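Local coordinates for foldase protein PrsA (Streptococcus pneumoniae, PDB 5TVL) that probably assists the folding of secreted proteins outside the cell membrane, as a lipoprotein foldase with a parvulin-type peptidyl-prolyl cis-trans isomerase domain, at residues Y116-A122 against G165-S171; S193-T197 against Y208-K212. Numbering follows the deposited sequence.

Contact 1: residues Y116-A122 against G165-S171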
loop_
_atom_site.group_PDB
_atom_site.type_symbol
_atom_site.label_atom_id
_atom_site.label_comp_id
_atom_site.label_asym_id
_atom_site.label_seq_id
_atom_site.Cartn_x
_atom_site.Cartn_y
_atom_site.Cartn_z
ATOM N N TYR A 116 7.121 17.287 -0.777
ATOM C CA TYR A 116 6.778 17.289 -2.204
ATOM C C TYR A 116 7.867 17.940 -3.058
ATOM O O TYR A 116 8.425 18.967 -2.681
ATOM C CB TYR A 116 5.445 18.011 -2.422
ATOM C CG TYR A 116 5.017 18.166 -3.869
ATOM C CD1 TYR A 116 4.354 17.138 -4.539
ATOM C CD2 TYR A 116 5.259 19.353 -4.562
ATOM C CE1 TYR A 116 3.952 17.286 -5.861
ATOM C CE2 TYR A 116 4.864 19.509 -5.880
ATOM C CZ TYR A 116 4.213 18.476 -6.526
ATOM O OH TYR A 116 3.824 18.641 -7.833
ATOM N N THR A 117 8.135 17.329 -4.213
ATOM C CA THR A 117 9.071 17.839 -5.215
ATOM C C THR A 117 8.269 18.053 -6.505
ATOM O O THR A 117 7.555 17.144 -6.935
ATOM C CB THR A 117 10.213 16.836 -5.476
ATOM O OG1 THR A 117 10.728 16.357 -4.229
ATOM C CG2 THR A 117 11.344 17.472 -6.269
ATOM N N PRO A 118 8.382 19.245 -7.131
ATOM C CA PRO A 118 7.516 19.577 -8.269
ATOM C C PRO A 118 7.858 18.825 -9.556
ATOM O O PRO A 118 8.827 18.060 -9.593
ATOM C CB PRO A 118 7.744 21.079 -8.441
ATOM C CG PRO A 118 9.157 21.271 -8.018
ATOM C CD PRO A 118 9.362 20.319 -6.872
ATOM N N ASP A 119 7.052 19.047 -10.596
ATOM C CA ASP A 119 7.208 18.347 -11.876
ATOM C C ASP A 119 8.617 18.500 -12.446
ATOM O O ASP A 119 9.144 19.606 -12.524
ATOM C CB ASP A 119 6.172 18.824 -12.917
ATOM C CG ASP A 119 4.846 18.070 -12.829
ATOM O OD1 ASP A 119 4.859 16.821 -12.768
ATOM O OD2 ASP A 119 3.783 18.724 -12.843
ATOM N N VAL A 120 9.223 17.372 -12.804
ATOM C CA VAL A 120 10.475 17.348 -13.553
ATOM C C VAL A 120 10.254 16.496 -14.802
ATOM O O VAL A 120 9.592 15.458 -14.744
ATOM C CB VAL A 120 11.665 16.818 -12.707
ATOM C CG1 VAL A 120 11.714 17.527 -11.359
ATOM C CG2 VAL A 120 11.612 15.306 -12.505
ATOM N N THR A 121 10.772 16.962 -15.932
ATOM C CA THR A 121 10.787 16.173 -17.157
ATOM C C THR A 121 12.095 15.389 -17.194
ATOM O O THR A 121 13.124 15.844 -16.683
ATOM C CB THR A 121 10.660 17.063 -18.407
ATOM O OG1 THR A 121 9.562 17.968 -18.238
ATOM C CG2 THR A 121 10.426 16.218 -19.658
ATOM N N ALA A 122 12.042 14.202 -17.785
ATOM C CA ALA A 122 13.215 13.342 -17.905
ATOM C C ALA A 122 12.976 12.276 -18.953
ATOM O O ALA A 122 11.837 12.051 -19.368
ATOM C CB ALA A 122 13.537 12.692 -16.565
ATOM N N GLY A 165 11.748 8.210 -24.998
ATOM C CA GLY A 165 11.920 7.926 -23.571
ATOM C C GLY A 165 11.369 8.957 -22.591
ATOM O O GLY A 165 11.439 8.736 -21.383
ATOM N N GLU A 166 10.785 10.050 -23.090
ATOM C CA GLU A 166 10.465 11.215 -22.254
ATOM C C GLU A 166 9.277 10.975 -21.325
ATOM O O GLU A 166 8.345 10.246 -21.669
ATOM C CB GLU A 166 10.199 12.457 -23.121
ATOM C CG GLU A 166 10.010 13.749 -22.326
ATOM C CD GLU A 166 10.021 14.995 -23.191
ATOM O OE1 GLU A 166 11.027 15.224 -23.897
ATOM O OE2 GLU A 166 9.031 15.758 -23.151
ATOM N N ILE A 167 9.326 11.605 -20.151
ATOM C CA ILE A 167 8.242 11.541 -19.170
ATOM C C ILE A 167 8.345 12.695 -18.163
ATOM O O ILE A 167 9.446 13.122 -17.815
ATOM C CB ILE A 167 8.225 10.175 -18.433
ATOM C CG1 ILE A 167 6.983 10.049 -17.538
ATOM C CG2 ILE A 167 9.506 9.958 -17.629
ATOM C CD1 ILE A 167 6.604 8.619 -17.215
ATOM N N THR A 168 7.186 13.186 -17.719
ATOM C CA THR A 168 7.080 14.201 -16.666
ATOM C C THR A 168 6.462 13.554 -15.420
ATOM O O THR A 168 5.554 12.729 -15.545
ATOM C CB THR A 168 6.202 15.382 -17.130
ATOM O OG1 THR A 168 6.734 15.927 -18.344
ATOM C CG2 THR A 168 6.144 16.487 -16.079
ATOM N N PHE A 169 6.957 13.916 -14.233
ATOM C CA PHE A 169 6.421 13.377 -12.968
ATOM C C PHE A 169 6.736 14.211 -11.719
ATOM O O PHE A 169 7.746 14.912 -11.662
ATOM C CB PHE A 169 6.885 11.925 -12.750
ATOM C CG PHE A 169 8.379 11.727 -12.813
ATOM C CD1 PHE A 169 9.005 11.428 -14.022
ATOM C CD2 PHE A 169 9.161 11.799 -11.661
ATOM C CE1 PHE A 169 10.380 11.229 -14.081
ATOM C CE2 PHE A 169 10.535 11.603 -11.716
ATOM C CZ PHE A 169 11.146 11.315 -12.928
ATOM N N ASP A 170 5.844 14.119 -10.731
ATOM C CA ASP A 170 6.058 14.671 -9.393
ATOM C C ASP A 170 6.822 13.654 -8.556
ATOM O O ASP A 170 7.143 12.563 -9.023
ATOM C CB ASP A 170 4.720 14.934 -8.686
ATOM C CG ASP A 170 3.861 15.949 -9.390
ATOM O OD1 ASP A 170 4.398 16.973 -9.854
ATOM O OD2 ASP A 170 2.630 15.740 -9.444
ATOM N N SER A 171 7.097 14.021 -7.308
ATOM C CA SER A 171 7.478 13.063 -6.270
ATOM C C SER A 171 6.347 12.080 -5.969
ATOM O O SER A 171 6.607 10.926 -5.637
ATOM C CB SER A 171 7.833 13.798 -4.981
ATOM O OG SER A 171 6.753 14.617 -4.557
#
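Strands 120-122 and 166-169 run antiparallel, 4.7 Å apart at their closest approach and at 161°. Two hydrogen-bonded pairs hold them: V120 N to F169 O and F169 N to V120 O, both 3.1 Å, then A122 N to I167 O at 2.8 Å and I167 N to A122 O at 2.7 Å. Between them lies the non-hydrogen-bonded pair T121-T168, where two m rotamers bring OG1 of T121 to 3.5 Å from OG1 of T168, a weak hydrogen bond; CG2 of T121 rests on CG of E166 at 3.7 Å. On the opposite face F169 adopts the p rotamer, which lays its ring against V120 and A122. CG2 of V120 sits over the ring face, 4.2 Å from the F169 centroid, in a CH-pi contact, and CB of A122 reaches CE1 of F169 at 4.3 Å.

Beyond the paired strands, T117 and S171 are joined by one backbone bond, S171 N to T117 O at 3.2 Å, and one backbone-to-side-chain bond: OG of S171, chi1 p, accepts a hydrogen bond from T117 N at 3.1 Å. The t rotamer of Y116 carries its OH to OD1 of D170, 2.7 Å away in a weak hydrogen bond. That same OD1 lies 3.0 Å from OD1 of D119, a close approach of like charges.

Helix 178-186 packs against V120, F169 and S171, on the face that carries the V120 and F169 side chains, with F185 touching V120 and S171. Helix 227-239 meets Y116 and D170 through K229. Strand 207-216 flanks strand 120-127 on the side away from 166-169, which is itself an outermost strand of the parvulin-type sheet within this chain.

Contact 2: residues S193-T197 against Y208-K212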
loop_
_atom_site.group_PDB
_atom_site.type_symbol
_atom_site.label_atom_id
_atom_site.label_comp_id
_atom_site.label_asym_id
_atom_site.label_seq_id
_atom_site.Cartn_x
_atom_site.Cartn_y
_atom_site.Cartn_z
ATOM N N SER A 193 22.059 9.323 -14.906
ATOM C CA SER A 193 22.232 8.433 -13.757
ATOM C C SER A 193 22.993 7.172 -14.158
ATOM O O SER A 193 23.100 6.849 -15.346
ATOM C CB SER A 193 20.868 8.040 -13.163
ATOM O OG SER A 193 20.171 7.114 -13.989
ATOM N N ASP A 194 23.512 6.469 -13.153
ATOM C CA ASP A 194 24.004 5.097 -13.321
ATOM C C ASP A 194 22.799 4.147 -13.351
ATOM O O ASP A 194 21.650 4.605 -13.318
ATOM C CB ASP A 194 24.973 4.740 -12.190
ATOM C CG ASP A 194 26.224 5.602 -12.203
ATOM O OD1 ASP A 194 26.926 5.616 -13.238
ATOM O OD2 ASP A 194 26.508 6.263 -11.179
ATOM N N VAL A 195 23.045 2.836 -13.419
ATOM C CA VAL A 195 21.950 1.854 -13.479
ATOM C C VAL A 195 21.174 1.838 -12.155
ATOM O O VAL A 195 21.765 1.686 -11.081
ATOM C CB VAL A 195 22.434 0.420 -13.833
ATOM C CG1 VAL A 195 21.256 -0.556 -13.859
ATOM C CG2 VAL A 195 23.158 0.408 -15.177
ATOM N N ILE A 196 19.858 2.028 -12.262
ATOM C CA ILE A 196 18.922 1.904 -11.148
ATOM C C ILE A 196 18.276 0.536 -11.302
ATOM O O ILE A 196 18.019 0.105 -12.425
ATOM C CB ILE A 196 17.838 3.004 -11.197
ATOM C CG1 ILE A 196 18.480 4.396 -11.139
ATOM C CG2 ILE A 196 16.829 2.840 -10.062
ATOM C CD1 ILE A 196 17.711 5.454 -11.897
ATOM N N THR A 197 18.009 -0.133 -10.182
ATOM C CA THR A 197 17.510 -1.508 -10.190
ATOM C C THR A 197 16.216 -1.641 -9.385
ATOM O O THR A 197 16.190 -1.345 -8.189
ATOM C CB THR A 197 18.566 -2.476 -9.621
ATOM O OG1 THR A 197 19.822 -2.240 -10.267
ATOM C CG2 THR A 197 18.158 -3.933 -9.837
ATOM N N TYR A 208 15.869 -2.725 -14.933
ATOM C CA TYR A 208 17.033 -1.850 -14.808
ATOM C C TYR A 208 16.766 -0.569 -15.592
ATOM O O TYR A 208 16.340 -0.627 -16.745
ATOM C CB TYR A 208 18.295 -2.562 -15.310
ATOM C CG TYR A 208 18.532 -3.882 -14.605
ATOM C CD1 TYR A 208 17.931 -5.057 -15.062
ATOM C CD2 TYR A 208 19.325 -3.952 -13.459
ATOM C CE1 TYR A 208 18.126 -6.263 -14.408
ATOM C CE2 TYR A 208 19.526 -5.156 -12.799
ATOM C CZ TYR A 208 18.920 -6.306 -13.278
ATOM O OH TYR A 208 19.110 -7.505 -12.634
ATOM N N TYR A 209 17.010 0.577 -14.955
ATOM C CA TYR A 209 16.663 1.884 -15.513
ATOM C C TYR A 209 17.895 2.775 -15.649
ATOM O O TYR A 209 18.827 2.688 -14.846
ATOM C CB TYR A 209 15.635 2.585 -14.627
ATOM C CG TYR A 209 14.328 1.850 -14.463
ATOM C CD1 TYR A 209 14.191 0.836 -13.517
ATOM C CD2 TYR A 209 13.214 2.184 -15.232
ATOM C CE1 TYR A 209 12.988 0.166 -13.349
ATOM C CE2 TYR A 209 12.005 1.519 -15.072
ATOM C CZ TYR A 209 11.900 0.512 -14.128
ATOM O OH TYR A 209 10.712 -0.158 -13.958
ATOM N N ILE A 210 17.889 3.620 -16.679
ATOM C CA ILE A 210 18.870 4.695 -16.845
ATOM C C ILE A 210 18.053 5.965 -17.061
ATOM O O ILE A 210 17.188 5.993 -17.936
ATOM C CB ILE A 210 19.818 4.449 -18.043
ATOM C CG1 ILE A 210 20.552 3.107 -17.889
ATOM C CG2 ILE A 210 20.840 5.574 -18.160
ATOM C CD1 ILE A 210 21.242 2.622 -19.149
ATOM N N VAL A 211 18.327 7.000 -16.266
ATOM C CA VAL A 211 17.551 8.246 -16.289
ATOM C C VAL A 211 18.414 9.400 -16.799
ATOM O O VAL A 211 19.596 9.494 -16.467
ATOM C CB VAL A 211 17.006 8.604 -14.885
ATOM C CG1 VAL A 211 16.107 9.837 -14.938
ATOM C CG2 VAL A 211 16.236 7.437 -14.291
ATOM N N LYS A 212 17.798 10.266 -17.606
ATOM C CA LYS A 212 18.414 11.489 -18.125
ATOM C C LYS A 212 17.478 12.647 -17.775
ATOM O O LYS A 212 16.379 12.734 -18.326
ATOM C CB LYS A 212 18.592 11.372 -19.646
ATOM C CG LYS A 212 19.047 12.633 -20.379
ATOM C CD LYS A 212 20.540 12.882 -20.238
ATOM C CE LYS A 212 20.960 14.169 -20.936
ATOM N NZ LYS A 212 20.911 14.076 -22.423
#
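The apolar centre is I196, whose CD1 presses on CG2 of V211 at 3.4 Å while its CB lies 4.1 Å from CB of Y209, its partner in a hydrogen-bonded antiparallel pair. That pair is closed by I196 N to Y209 O at 2.9 Å and Y209 N to I196 O at 2.8 Å. CG1 of V195 meets CB of Y208 at 3.9 Å. On the other face, in the non-hydrogen-bonded pair T197-Y208, CG2 of T197 touches CE2 of Y208 at 3.5 Å. Farther out, S193 takes over from regular pairing: its N donates to V211 O, and its OG accepts V211 N, both at 2.9 Å. OG of S193 also donates to D194 O at 3.0 Å, within its own segment. N67 of the second subunit hydrogen-bonds D194 N.

The segments belong to the beta hairpin of strands 196-198 and 207-216, at one side of the sheet. Helix 178-186 lies against I196, Y209 and V211, helix 130-139 against V195 and Y208, and strand 120-127 pairs with the far side of 207-216.

Contacts 1 and 2 are in series along the chain, the first closing before the second opens, and both belong to the PPIC-type isomerase domain. Their centres are 15 Å apart within one antiparallel four-stranded sheet of order 166-169, 120-127, 207-216, 196-198. Within this chain each joins an outermost strand to a central one, and the two central strands are neighbours; CB of A122 meets O of K212 at 3.3 Å where the contacts touch. Helix 178-186 packs against both, on the face carrying V120, F169, I196 and Y209. Contact 1 ties in a strand reached after an excursion about half helical, whereas contact 2 closes a local hairpin; together they add the two flanking strands to the central pair.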